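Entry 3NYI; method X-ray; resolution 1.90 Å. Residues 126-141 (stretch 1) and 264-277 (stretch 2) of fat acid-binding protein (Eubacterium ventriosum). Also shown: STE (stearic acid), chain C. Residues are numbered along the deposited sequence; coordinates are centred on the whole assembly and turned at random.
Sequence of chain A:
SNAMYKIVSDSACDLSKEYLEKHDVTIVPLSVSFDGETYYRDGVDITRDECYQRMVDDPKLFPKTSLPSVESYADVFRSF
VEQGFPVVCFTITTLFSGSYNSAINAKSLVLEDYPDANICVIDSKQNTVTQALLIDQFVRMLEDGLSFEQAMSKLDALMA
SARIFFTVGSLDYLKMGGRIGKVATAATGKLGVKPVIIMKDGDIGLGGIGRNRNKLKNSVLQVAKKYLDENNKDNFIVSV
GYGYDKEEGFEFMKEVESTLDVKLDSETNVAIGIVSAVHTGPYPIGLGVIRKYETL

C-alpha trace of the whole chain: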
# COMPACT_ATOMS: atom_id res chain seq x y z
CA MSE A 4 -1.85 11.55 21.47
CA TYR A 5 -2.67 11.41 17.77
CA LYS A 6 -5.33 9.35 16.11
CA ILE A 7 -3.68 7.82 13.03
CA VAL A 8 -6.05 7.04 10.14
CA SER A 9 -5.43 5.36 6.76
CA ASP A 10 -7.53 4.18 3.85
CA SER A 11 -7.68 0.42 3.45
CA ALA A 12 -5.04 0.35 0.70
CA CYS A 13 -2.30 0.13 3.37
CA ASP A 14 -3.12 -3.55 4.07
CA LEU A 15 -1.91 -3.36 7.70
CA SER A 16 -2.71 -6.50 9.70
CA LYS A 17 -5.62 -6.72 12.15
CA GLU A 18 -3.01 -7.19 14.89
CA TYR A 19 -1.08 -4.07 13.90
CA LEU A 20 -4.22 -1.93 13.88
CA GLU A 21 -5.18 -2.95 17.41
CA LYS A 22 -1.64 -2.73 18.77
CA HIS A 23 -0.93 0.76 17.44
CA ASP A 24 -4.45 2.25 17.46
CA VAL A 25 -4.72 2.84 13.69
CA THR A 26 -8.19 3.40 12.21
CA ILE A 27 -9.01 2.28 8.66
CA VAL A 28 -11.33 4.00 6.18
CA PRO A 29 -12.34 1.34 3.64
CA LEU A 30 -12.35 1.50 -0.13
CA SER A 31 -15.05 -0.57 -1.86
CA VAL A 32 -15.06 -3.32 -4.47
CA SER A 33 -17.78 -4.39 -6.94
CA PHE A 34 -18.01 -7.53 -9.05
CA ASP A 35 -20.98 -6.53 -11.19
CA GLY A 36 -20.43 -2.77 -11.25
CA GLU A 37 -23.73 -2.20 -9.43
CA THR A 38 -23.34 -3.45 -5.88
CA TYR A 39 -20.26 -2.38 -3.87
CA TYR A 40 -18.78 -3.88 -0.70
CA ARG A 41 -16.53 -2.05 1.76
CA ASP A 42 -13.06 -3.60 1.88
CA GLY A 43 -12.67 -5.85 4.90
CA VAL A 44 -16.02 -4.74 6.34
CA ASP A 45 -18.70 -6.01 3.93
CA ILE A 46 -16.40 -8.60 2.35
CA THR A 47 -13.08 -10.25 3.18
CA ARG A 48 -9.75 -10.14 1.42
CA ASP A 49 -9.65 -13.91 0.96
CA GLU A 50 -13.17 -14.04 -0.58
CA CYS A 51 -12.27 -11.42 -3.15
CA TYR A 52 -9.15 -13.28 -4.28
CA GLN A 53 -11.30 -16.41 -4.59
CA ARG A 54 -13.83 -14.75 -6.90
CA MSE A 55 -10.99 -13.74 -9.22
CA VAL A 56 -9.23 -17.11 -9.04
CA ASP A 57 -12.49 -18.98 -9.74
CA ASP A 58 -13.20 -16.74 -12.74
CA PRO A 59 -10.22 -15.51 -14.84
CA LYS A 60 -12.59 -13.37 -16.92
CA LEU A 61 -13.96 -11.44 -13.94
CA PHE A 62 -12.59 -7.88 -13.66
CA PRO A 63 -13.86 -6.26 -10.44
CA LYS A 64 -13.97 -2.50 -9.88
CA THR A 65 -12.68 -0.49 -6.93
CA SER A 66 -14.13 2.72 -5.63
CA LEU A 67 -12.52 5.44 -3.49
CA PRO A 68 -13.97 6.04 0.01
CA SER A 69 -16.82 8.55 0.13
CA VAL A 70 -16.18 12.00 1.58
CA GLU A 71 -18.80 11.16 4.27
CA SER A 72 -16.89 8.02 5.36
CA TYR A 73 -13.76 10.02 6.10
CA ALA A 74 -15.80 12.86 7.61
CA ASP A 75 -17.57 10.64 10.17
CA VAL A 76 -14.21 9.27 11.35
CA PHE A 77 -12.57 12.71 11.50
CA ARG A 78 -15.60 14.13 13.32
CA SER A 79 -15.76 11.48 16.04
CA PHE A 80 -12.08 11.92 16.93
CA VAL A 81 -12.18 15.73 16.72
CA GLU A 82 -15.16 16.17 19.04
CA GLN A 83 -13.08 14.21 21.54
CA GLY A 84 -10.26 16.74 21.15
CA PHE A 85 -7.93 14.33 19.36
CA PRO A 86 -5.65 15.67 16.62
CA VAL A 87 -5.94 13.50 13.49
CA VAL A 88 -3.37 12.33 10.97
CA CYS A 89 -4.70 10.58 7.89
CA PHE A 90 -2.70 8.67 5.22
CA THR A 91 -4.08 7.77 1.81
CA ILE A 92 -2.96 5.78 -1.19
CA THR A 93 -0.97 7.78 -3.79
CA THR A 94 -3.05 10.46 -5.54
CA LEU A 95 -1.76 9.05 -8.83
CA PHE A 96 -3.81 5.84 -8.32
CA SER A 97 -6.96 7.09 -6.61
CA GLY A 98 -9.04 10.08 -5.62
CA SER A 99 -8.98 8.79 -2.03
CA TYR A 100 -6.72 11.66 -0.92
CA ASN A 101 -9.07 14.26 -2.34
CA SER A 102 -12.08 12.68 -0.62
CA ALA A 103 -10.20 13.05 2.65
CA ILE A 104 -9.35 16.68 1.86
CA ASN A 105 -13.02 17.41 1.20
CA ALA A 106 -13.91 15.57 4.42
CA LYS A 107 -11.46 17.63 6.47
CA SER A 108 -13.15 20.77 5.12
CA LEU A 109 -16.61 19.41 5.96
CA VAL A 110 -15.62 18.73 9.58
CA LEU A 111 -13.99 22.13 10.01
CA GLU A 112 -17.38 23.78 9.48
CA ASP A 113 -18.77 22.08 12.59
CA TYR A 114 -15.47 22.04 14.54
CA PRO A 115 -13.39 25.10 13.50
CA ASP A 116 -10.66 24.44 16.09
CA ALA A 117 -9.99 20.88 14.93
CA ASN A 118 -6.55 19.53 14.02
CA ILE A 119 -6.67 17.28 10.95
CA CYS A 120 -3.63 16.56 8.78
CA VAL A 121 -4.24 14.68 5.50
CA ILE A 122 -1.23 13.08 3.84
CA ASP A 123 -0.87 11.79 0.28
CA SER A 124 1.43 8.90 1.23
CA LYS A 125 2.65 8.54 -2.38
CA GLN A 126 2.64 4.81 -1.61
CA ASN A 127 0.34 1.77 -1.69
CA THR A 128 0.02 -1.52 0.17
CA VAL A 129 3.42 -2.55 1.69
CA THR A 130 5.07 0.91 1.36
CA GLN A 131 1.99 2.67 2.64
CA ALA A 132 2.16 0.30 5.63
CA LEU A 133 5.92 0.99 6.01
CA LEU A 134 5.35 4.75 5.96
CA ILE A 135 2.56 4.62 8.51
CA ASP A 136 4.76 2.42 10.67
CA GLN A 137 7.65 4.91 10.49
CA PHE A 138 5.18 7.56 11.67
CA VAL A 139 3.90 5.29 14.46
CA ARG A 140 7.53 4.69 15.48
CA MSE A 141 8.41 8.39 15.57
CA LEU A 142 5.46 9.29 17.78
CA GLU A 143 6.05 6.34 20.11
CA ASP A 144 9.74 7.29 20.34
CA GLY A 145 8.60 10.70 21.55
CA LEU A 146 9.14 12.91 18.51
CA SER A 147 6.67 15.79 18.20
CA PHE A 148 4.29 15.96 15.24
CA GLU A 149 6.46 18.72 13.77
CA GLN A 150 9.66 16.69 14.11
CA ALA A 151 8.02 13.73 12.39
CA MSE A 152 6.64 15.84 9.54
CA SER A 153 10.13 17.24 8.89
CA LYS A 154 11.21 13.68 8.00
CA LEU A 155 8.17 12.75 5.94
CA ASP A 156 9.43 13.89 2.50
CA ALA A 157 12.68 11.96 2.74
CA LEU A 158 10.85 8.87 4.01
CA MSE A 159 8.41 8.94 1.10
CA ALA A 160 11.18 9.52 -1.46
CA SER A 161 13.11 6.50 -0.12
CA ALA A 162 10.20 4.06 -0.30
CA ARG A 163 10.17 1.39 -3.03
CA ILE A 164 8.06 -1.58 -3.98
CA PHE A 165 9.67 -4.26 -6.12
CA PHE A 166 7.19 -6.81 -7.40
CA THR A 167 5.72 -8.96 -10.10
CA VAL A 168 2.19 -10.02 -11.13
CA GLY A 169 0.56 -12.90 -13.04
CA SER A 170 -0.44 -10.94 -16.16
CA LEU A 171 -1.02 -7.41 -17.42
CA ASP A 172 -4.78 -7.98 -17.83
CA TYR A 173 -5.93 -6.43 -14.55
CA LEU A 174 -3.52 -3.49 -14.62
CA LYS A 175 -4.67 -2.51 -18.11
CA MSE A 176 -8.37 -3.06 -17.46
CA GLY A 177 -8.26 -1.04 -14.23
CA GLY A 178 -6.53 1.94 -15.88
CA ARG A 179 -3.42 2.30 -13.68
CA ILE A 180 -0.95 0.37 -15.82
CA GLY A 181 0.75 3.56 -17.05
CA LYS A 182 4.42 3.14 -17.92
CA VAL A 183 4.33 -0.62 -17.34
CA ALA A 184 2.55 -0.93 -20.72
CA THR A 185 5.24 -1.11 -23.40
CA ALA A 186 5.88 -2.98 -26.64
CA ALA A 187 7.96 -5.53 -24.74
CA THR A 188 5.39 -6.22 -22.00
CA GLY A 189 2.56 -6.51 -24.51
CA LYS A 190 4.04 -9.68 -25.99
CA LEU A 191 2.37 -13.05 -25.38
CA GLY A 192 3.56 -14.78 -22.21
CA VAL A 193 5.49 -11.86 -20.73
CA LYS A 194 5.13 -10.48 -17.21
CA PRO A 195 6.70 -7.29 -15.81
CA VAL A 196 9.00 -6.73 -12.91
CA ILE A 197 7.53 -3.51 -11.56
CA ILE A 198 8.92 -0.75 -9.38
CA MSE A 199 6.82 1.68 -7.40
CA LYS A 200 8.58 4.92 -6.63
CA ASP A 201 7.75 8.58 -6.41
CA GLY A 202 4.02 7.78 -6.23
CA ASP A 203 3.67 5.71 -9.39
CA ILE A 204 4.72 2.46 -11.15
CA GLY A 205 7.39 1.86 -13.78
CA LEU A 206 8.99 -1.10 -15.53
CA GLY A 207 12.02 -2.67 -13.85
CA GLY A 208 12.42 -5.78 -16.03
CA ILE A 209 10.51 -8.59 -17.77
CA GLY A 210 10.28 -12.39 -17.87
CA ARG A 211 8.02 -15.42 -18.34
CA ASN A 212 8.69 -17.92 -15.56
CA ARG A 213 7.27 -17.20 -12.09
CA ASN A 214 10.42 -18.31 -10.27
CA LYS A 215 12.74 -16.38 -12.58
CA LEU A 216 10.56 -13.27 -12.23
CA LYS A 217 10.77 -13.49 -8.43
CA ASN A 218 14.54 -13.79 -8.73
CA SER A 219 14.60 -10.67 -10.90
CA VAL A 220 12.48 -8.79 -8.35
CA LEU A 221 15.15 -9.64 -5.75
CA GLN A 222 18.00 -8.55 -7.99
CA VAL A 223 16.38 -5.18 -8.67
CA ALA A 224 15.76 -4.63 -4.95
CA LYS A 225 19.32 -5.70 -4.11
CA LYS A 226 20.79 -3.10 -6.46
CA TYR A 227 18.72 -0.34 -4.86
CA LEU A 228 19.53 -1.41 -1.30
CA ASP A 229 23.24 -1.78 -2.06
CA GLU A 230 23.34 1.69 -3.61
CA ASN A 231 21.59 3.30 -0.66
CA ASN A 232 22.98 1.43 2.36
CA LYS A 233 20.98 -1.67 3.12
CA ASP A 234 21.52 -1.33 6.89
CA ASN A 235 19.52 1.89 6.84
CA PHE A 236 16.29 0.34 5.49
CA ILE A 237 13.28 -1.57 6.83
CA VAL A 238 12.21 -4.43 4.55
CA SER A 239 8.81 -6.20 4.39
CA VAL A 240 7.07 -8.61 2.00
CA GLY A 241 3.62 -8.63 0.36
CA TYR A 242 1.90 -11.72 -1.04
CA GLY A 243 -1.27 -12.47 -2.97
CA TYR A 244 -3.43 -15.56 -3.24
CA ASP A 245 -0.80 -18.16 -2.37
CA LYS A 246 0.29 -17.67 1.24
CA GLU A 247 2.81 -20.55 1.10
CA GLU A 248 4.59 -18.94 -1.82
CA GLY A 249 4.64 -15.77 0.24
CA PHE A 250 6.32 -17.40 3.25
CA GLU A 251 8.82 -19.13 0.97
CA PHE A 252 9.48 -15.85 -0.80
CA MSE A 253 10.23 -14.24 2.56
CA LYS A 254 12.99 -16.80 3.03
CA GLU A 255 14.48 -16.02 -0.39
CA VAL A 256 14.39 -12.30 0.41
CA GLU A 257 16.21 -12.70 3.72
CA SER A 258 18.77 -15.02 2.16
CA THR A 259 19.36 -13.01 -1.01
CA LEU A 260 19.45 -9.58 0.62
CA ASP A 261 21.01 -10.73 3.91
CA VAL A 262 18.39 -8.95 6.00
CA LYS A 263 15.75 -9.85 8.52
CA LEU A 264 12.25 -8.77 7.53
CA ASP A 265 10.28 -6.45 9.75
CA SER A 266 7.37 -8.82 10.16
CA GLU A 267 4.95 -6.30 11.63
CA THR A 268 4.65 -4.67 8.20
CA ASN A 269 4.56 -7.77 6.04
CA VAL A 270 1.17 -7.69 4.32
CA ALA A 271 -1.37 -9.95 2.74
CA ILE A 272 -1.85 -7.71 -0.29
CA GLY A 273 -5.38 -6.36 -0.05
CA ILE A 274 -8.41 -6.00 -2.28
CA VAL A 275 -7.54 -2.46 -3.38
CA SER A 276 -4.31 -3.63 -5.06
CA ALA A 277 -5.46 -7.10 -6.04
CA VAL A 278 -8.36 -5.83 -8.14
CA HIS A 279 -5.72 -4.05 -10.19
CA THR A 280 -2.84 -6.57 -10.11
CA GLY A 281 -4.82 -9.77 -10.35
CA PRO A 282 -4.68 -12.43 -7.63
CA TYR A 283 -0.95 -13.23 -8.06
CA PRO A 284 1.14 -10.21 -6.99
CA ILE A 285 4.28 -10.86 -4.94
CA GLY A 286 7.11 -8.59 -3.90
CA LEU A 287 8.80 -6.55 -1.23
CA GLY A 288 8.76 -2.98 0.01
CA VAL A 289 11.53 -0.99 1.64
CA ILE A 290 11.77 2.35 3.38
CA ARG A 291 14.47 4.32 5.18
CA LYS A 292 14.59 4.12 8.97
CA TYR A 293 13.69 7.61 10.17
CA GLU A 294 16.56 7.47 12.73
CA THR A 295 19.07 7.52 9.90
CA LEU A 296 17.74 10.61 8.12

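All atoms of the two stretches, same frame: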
# COMPACT_ATOMS: atom_id res chain seq x y z
N GLN A 126 2.38 6.24 -1.63
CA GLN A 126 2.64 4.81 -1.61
C GLN A 126 1.36 3.99 -1.84
O GLN A 126 0.29 4.53 -2.17
CB GLN A 126 3.21 4.41 -0.24
CG GLN A 126 4.24 5.38 0.33
CD GLN A 126 5.46 5.60 -0.57
OE1 GLN A 126 5.90 4.69 -1.28
NE2 GLN A 126 6.01 6.82 -0.54
N ASN A 127 1.48 2.69 -1.63
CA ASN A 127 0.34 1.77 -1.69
C ASN A 127 0.76 0.53 -0.93
O ASN A 127 1.97 0.28 -0.76
CB ASN A 127 0.01 1.42 -3.14
CG ASN A 127 -1.20 0.53 -3.28
OD1 ASN A 127 -2.05 0.44 -2.38
ND2 ASN A 127 -1.29 -0.18 -4.42
N THR A 128 -0.22 -0.23 -0.47
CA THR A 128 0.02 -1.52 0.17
C THR A 128 1.31 -1.50 1.04
O THR A 128 1.40 -0.66 1.96
CB THR A 128 -0.07 -2.73 -0.85
OG1 THR A 128 0.15 -3.98 -0.17
CG2 THR A 128 0.89 -2.58 -2.06
N VAL A 129 2.26 -2.40 0.79
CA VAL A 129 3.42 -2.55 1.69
C VAL A 129 4.14 -1.22 2.04
O VAL A 129 4.52 -1.02 3.19
CB VAL A 129 4.42 -3.65 1.20
CG1 VAL A 129 5.10 -3.24 -0.11
CG2 VAL A 129 5.48 -3.99 2.30
N THR A 130 4.33 -0.32 1.06
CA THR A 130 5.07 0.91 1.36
C THR A 130 4.18 1.92 2.07
O THR A 130 4.67 2.77 2.76
CB THR A 130 5.73 1.57 0.13
OG1 THR A 130 4.85 1.50 -0.99
CG2 THR A 130 7.10 0.90 -0.22
N GLN A 131 2.87 1.85 1.86
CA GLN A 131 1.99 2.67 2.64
C GLN A 131 2.02 2.18 4.08
O GLN A 131 2.07 2.98 5.00
CB GLN A 131 0.55 2.63 2.09
CG GLN A 131 -0.37 3.69 2.68
CD GLN A 131 -1.72 3.68 1.97
OE1 GLN A 131 -1.81 3.20 0.83
NE2 GLN A 131 -2.75 4.18 2.63
N ALA A 132 2.01 0.86 4.27
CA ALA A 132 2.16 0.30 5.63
C ALA A 132 3.51 0.68 6.28
O ALA A 132 3.57 1.07 7.46
CB ALA A 132 1.99 -1.22 5.59
N LEU A 133 4.59 0.59 5.50
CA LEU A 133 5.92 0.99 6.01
C LEU A 133 5.98 2.46 6.42
O LEU A 133 6.58 2.80 7.44
CB LEU A 133 7.00 0.71 4.95
CG LEU A 133 7.33 -0.77 4.79
CD1 LEU A 133 8.18 -1.01 3.55
CD2 LEU A 133 8.05 -1.30 6.06
N LEU A 134 5.35 3.33 5.62
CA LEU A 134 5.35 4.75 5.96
C LEU A 134 4.55 5.02 7.23
O LEU A 134 4.99 5.74 8.11
CB LEU A 134 4.81 5.60 4.80
CG LEU A 134 4.82 7.11 5.07
CD1 LEU A 134 6.27 7.65 5.08
CD2 LEU A 134 3.98 7.86 4.04
N ILE A 135 3.35 4.45 7.31
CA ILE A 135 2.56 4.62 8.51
C ILE A 135 3.34 4.13 9.72
O ILE A 135 3.39 4.79 10.76
CB ILE A 135 1.23 3.86 8.40
CG1 ILE A 135 0.33 4.58 7.39
CG2 ILE A 135 0.56 3.82 9.74
CD1 ILE A 135 -0.85 3.70 6.88
N ASP A 136 3.97 2.98 9.58
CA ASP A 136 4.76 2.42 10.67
C ASP A 136 5.95 3.32 11.08
O ASP A 136 6.26 3.43 12.26
CB ASP A 136 5.22 1.00 10.34
CG ASP A 136 5.95 0.34 11.50
OD1 ASP A 136 5.34 0.20 12.58
OD2 ASP A 136 7.14 -0.00 11.32
N GLN A 137 6.60 3.96 10.12
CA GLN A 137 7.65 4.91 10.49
C GLN A 137 7.04 6.04 11.32
O GLN A 137 7.62 6.47 12.31
CB GLN A 137 8.38 5.47 9.27
CG GLN A 137 9.34 4.48 8.61
CD GLN A 137 10.49 4.10 9.55
OE1 GLN A 137 11.15 4.97 10.11
NE2 GLN A 137 10.71 2.80 9.73
N PHE A 138 5.85 6.50 10.93
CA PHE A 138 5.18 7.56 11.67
C PHE A 138 4.79 7.09 13.07
O PHE A 138 5.00 7.81 14.05
CB PHE A 138 3.92 8.04 10.91
CG PHE A 138 3.54 9.44 11.24
CD1 PHE A 138 4.18 10.50 10.61
CD2 PHE A 138 2.57 9.72 12.19
CE1 PHE A 138 3.86 11.81 10.91
CE2 PHE A 138 2.23 11.02 12.51
CZ PHE A 138 2.88 12.07 11.86
N VAL A 139 4.23 5.89 13.16
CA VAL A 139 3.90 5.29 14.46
C VAL A 139 5.14 5.20 15.34
O VAL A 139 5.10 5.52 16.53
CB VAL A 139 3.26 3.90 14.30
CG1 VAL A 139 3.22 3.16 15.65
CG2 VAL A 139 1.86 4.01 13.68
N ARG A 140 6.25 4.76 14.75
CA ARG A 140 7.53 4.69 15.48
C ARG A 140 7.97 6.04 16.02
O ARG A 140 8.32 6.16 17.20
CB ARG A 140 8.62 4.12 14.59
CG ARG A 140 8.46 2.65 14.23
CD ARG A 140 9.52 2.24 13.22
NE ARG A 140 9.34 0.86 12.78
CZ ARG A 140 10.31 -0.05 12.79
NH1 ARG A 140 11.53 0.28 13.19
NH2 ARG A 140 10.05 -1.29 12.38
N MSE A 141 7.95 7.06 15.17
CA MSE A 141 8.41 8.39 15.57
C MSE A 141 7.64 8.94 16.76
O MSE A 141 8.24 9.45 17.72
CB MSE A 141 8.40 9.38 14.38
CG MSE A 141 9.47 9.03 13.33
SE MSE A 141 9.62 10.37 11.90
CE MSE A 141 8.10 9.80 10.81
N LEU A 264 13.45 -9.55 7.81
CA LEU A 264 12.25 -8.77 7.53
C LEU A 264 11.68 -8.15 8.79
O LEU A 264 11.77 -8.72 9.87
CB LEU A 264 11.18 -9.65 6.87
CG LEU A 264 11.55 -10.30 5.53
CD1 LEU A 264 10.37 -11.14 5.03
CD2 LEU A 264 11.95 -9.23 4.51
N ASP A 265 11.07 -6.97 8.66
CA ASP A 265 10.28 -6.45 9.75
C ASP A 265 8.87 -7.00 9.61
O ASP A 265 8.09 -6.52 8.80
CB ASP A 265 10.28 -4.92 9.77
CG ASP A 265 11.38 -4.37 10.67
OD1 ASP A 265 11.04 -3.69 11.67
OD2 ASP A 265 12.57 -4.64 10.40
N SER A 266 8.56 -8.02 10.40
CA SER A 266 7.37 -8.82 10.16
C SER A 266 6.08 -8.08 10.45
O SER A 266 5.03 -8.42 9.91
CB SER A 266 7.44 -10.13 10.95
OG SER A 266 7.63 -9.86 12.33
N GLU A 267 6.15 -7.06 11.30
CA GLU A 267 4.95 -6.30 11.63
C GLU A 267 4.30 -5.69 10.39
O GLU A 267 3.08 -5.55 10.32
CB GLU A 267 5.26 -5.18 12.64
CG GLU A 267 5.10 -5.58 14.09
CD GLU A 267 4.83 -4.38 14.99
OE1 GLU A 267 3.79 -4.37 15.67
OE2 GLU A 267 5.66 -3.44 15.01
N THR A 268 5.14 -5.34 9.41
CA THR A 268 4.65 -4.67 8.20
C THR A 268 4.66 -5.54 6.94
O THR A 268 4.48 -5.03 5.84
CB THR A 268 5.40 -3.34 7.94
OG1 THR A 268 6.80 -3.51 8.20
CG2 THR A 268 4.84 -2.24 8.87
N ASN A 269 4.87 -6.84 7.11
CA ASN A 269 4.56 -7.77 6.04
C ASN A 269 3.06 -7.65 5.80
O ASN A 269 2.31 -7.41 6.74
CB ASN A 269 4.88 -9.22 6.45
CG ASN A 269 6.37 -9.51 6.46
OD1 ASN A 269 7.16 -8.72 5.94
ND2 ASN A 269 6.76 -10.64 7.05
N VAL A 270 2.60 -7.80 4.57
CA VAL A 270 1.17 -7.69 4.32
C VAL A 270 0.63 -8.79 3.43
O VAL A 270 1.30 -9.26 2.51
CB VAL A 270 0.79 -6.34 3.69
CG1 VAL A 270 1.07 -5.19 4.66
CG2 VAL A 270 1.53 -6.14 2.34
N ALA A 271 -0.61 -9.20 3.71
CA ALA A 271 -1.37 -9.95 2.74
C ALA A 271 -1.97 -8.88 1.83
O ALA A 271 -2.83 -8.11 2.26
CB ALA A 271 -2.48 -10.75 3.43
N ILE A 272 -1.48 -8.81 0.60
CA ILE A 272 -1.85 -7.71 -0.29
C ILE A 272 -3.38 -7.66 -0.39
O ILE A 272 -4.04 -8.69 -0.59
CB ILE A 272 -1.21 -7.89 -1.65
CG1 ILE A 272 0.32 -7.81 -1.50
CG2 ILE A 272 -1.71 -6.82 -2.62
CD1 ILE A 272 1.06 -8.27 -2.73
N GLY A 273 -3.94 -6.48 -0.18
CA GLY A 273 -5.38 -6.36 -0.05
C GLY A 273 -6.14 -6.22 -1.35
O GLY A 273 -5.57 -6.14 -2.43
N ILE A 274 -7.47 -6.18 -1.19
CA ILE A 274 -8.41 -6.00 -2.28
C ILE A 274 -8.12 -4.81 -3.17
O ILE A 274 -8.17 -4.92 -4.39
CB ILE A 274 -9.82 -5.85 -1.67
CG1 ILE A 274 -10.25 -7.19 -1.07
CG2 ILE A 274 -10.81 -5.35 -2.72
CD1 ILE A 274 -11.64 -7.16 -0.36
N VAL A 275 -7.81 -3.66 -2.58
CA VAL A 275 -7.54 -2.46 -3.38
C VAL A 275 -6.47 -2.73 -4.47
O VAL A 275 -6.65 -2.40 -5.64
CB VAL A 275 -7.10 -1.26 -2.51
CG1 VAL A 275 -6.67 -0.07 -3.40
CG2 VAL A 275 -8.22 -0.86 -1.55
N SER A 276 -5.34 -3.32 -4.08
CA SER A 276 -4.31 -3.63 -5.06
C SER A 276 -4.66 -4.83 -5.93
O SER A 276 -4.41 -4.82 -7.14
CB SER A 276 -2.95 -3.89 -4.38
OG SER A 276 -2.47 -2.72 -3.76
N ALA A 277 -5.22 -5.86 -5.32
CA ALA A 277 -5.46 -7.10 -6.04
C ALA A 277 -6.44 -6.94 -7.20
O ALA A 277 -6.32 -7.62 -8.22
CB ALA A 277 -5.91 -8.22 -5.09
C1 STE C . -9.94 3.60 -6.42
O1 STE C . -9.93 4.77 -6.21
O2 STE C . -10.79 3.13 -7.11
C2 STE C . -8.72 2.74 -6.00
C3 STE C . -7.77 2.50 -7.20
C4 STE C . -6.62 1.55 -6.79
C5 STE C . -5.53 1.49 -7.88
C6 STE C . -4.43 0.49 -7.46
C7 STE C . -3.37 0.33 -8.58
C8 STE C . -2.22 -0.56 -8.04
C9 STE C . -1.13 -0.78 -9.12
C10 STE C . -0.05 -1.75 -8.55
C11 STE C . 0.84 -0.97 -7.58
C12 STE C . 1.05 -1.62 -6.20
C13 STE C . 0.85 -3.14 -6.16
C14 STE C . 2.06 -3.72 -5.36
C15 STE C . 1.78 -5.17 -4.91
C16 STE C . 3.12 -5.81 -4.46
C17 STE C . 3.37 -5.50 -2.97
C18 STE C . 4.61 -6.27 -2.45
O HOH W 1 8.01 -2.25 10.15

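Packing of residues 126-141 against residues 264-277 in the fatty acid-binding protein from Eubacterium ventriosum. Stretch 1 is mostly helix, running to Met141 and beyond; stretch 2 passes from a short 3-10 turn (Ser266 and Glu267) through a brief strand (Val270 and Ala271) into a second helix, with Gly273 at its N-cap position. The two segments run in opposite senses: Thr128 lies across from Ile272 (CA to CA 6.5 Å), Val129 from Val270 (CA to CA 6.2 Å) and Ala132 from Thr268 (CA to CA 6.1 Å). Together they bury 504 Å², and no backbone hydrogen bond joins them, so side chains carry the contact.

Apolar packing fills the middle. Val270 points its CB toward the helix and meets successive turns of it: its CG2 lies 4.0 Å from Val129 CB and its CG1 4.2 Å from Ala132 CB. Ala132 in turn directs its CB toward stretch 2. Thr268, the residue most covered by the other stretch, uses its methyl in the same way, with CG2 3.6 Å from Asp136 CB and 3.8 Å from Ala132 O. Leu133 leaves the helix sideways, but its end reaches back, bringing CD2 to 3.3 Å from Thr268 OG1.

Charged groups bond at the far end of the contact. Arg140 donates from NH2 to Asp265 OD1 (2.7 Å) in a salt bridge, the carboxylate oxygen lying at the guanidinium edge, near its plane. Within the helix, one turn back, Arg140 NE also bridges to Asp136 OD2 (2.8 Å), so one guanidinium serves acids from both stretches. That positive charge is well placed to ease the acidic crowding nearby, where Asp136 OD1 comes within 4.4 Å of Glu267 OE2. A water extends the network, donating to Asp136 OD2 (2.7 Å from the water O), accepting from Arg140 NH2 (3.2 Å from the water O) and hydrogen-bonding Thr268 OG1 (2.6 Å from the water O).

At the opposite end the polar link is neutral: Asn127 ND2 donates to Ser276 OG (2.9 Å), tying the residue just before Thr128 to the second helix. Thr128 CG2 packs 3.8 Å from the same Ser276 OG.

Stearic acid lies along this end and touches both stretches. Its carbons approach Asn127 (ND2 to C12, 3.3 Å), Thr128 (CG2 to C14, 3.7 Å), Ile272 (CD1 to C17, 3.6 Å) and Val275 (CG1 to C4, 3.8 Å), while its terminal methyl C18 sits 3.9 Å from Val129 CG1.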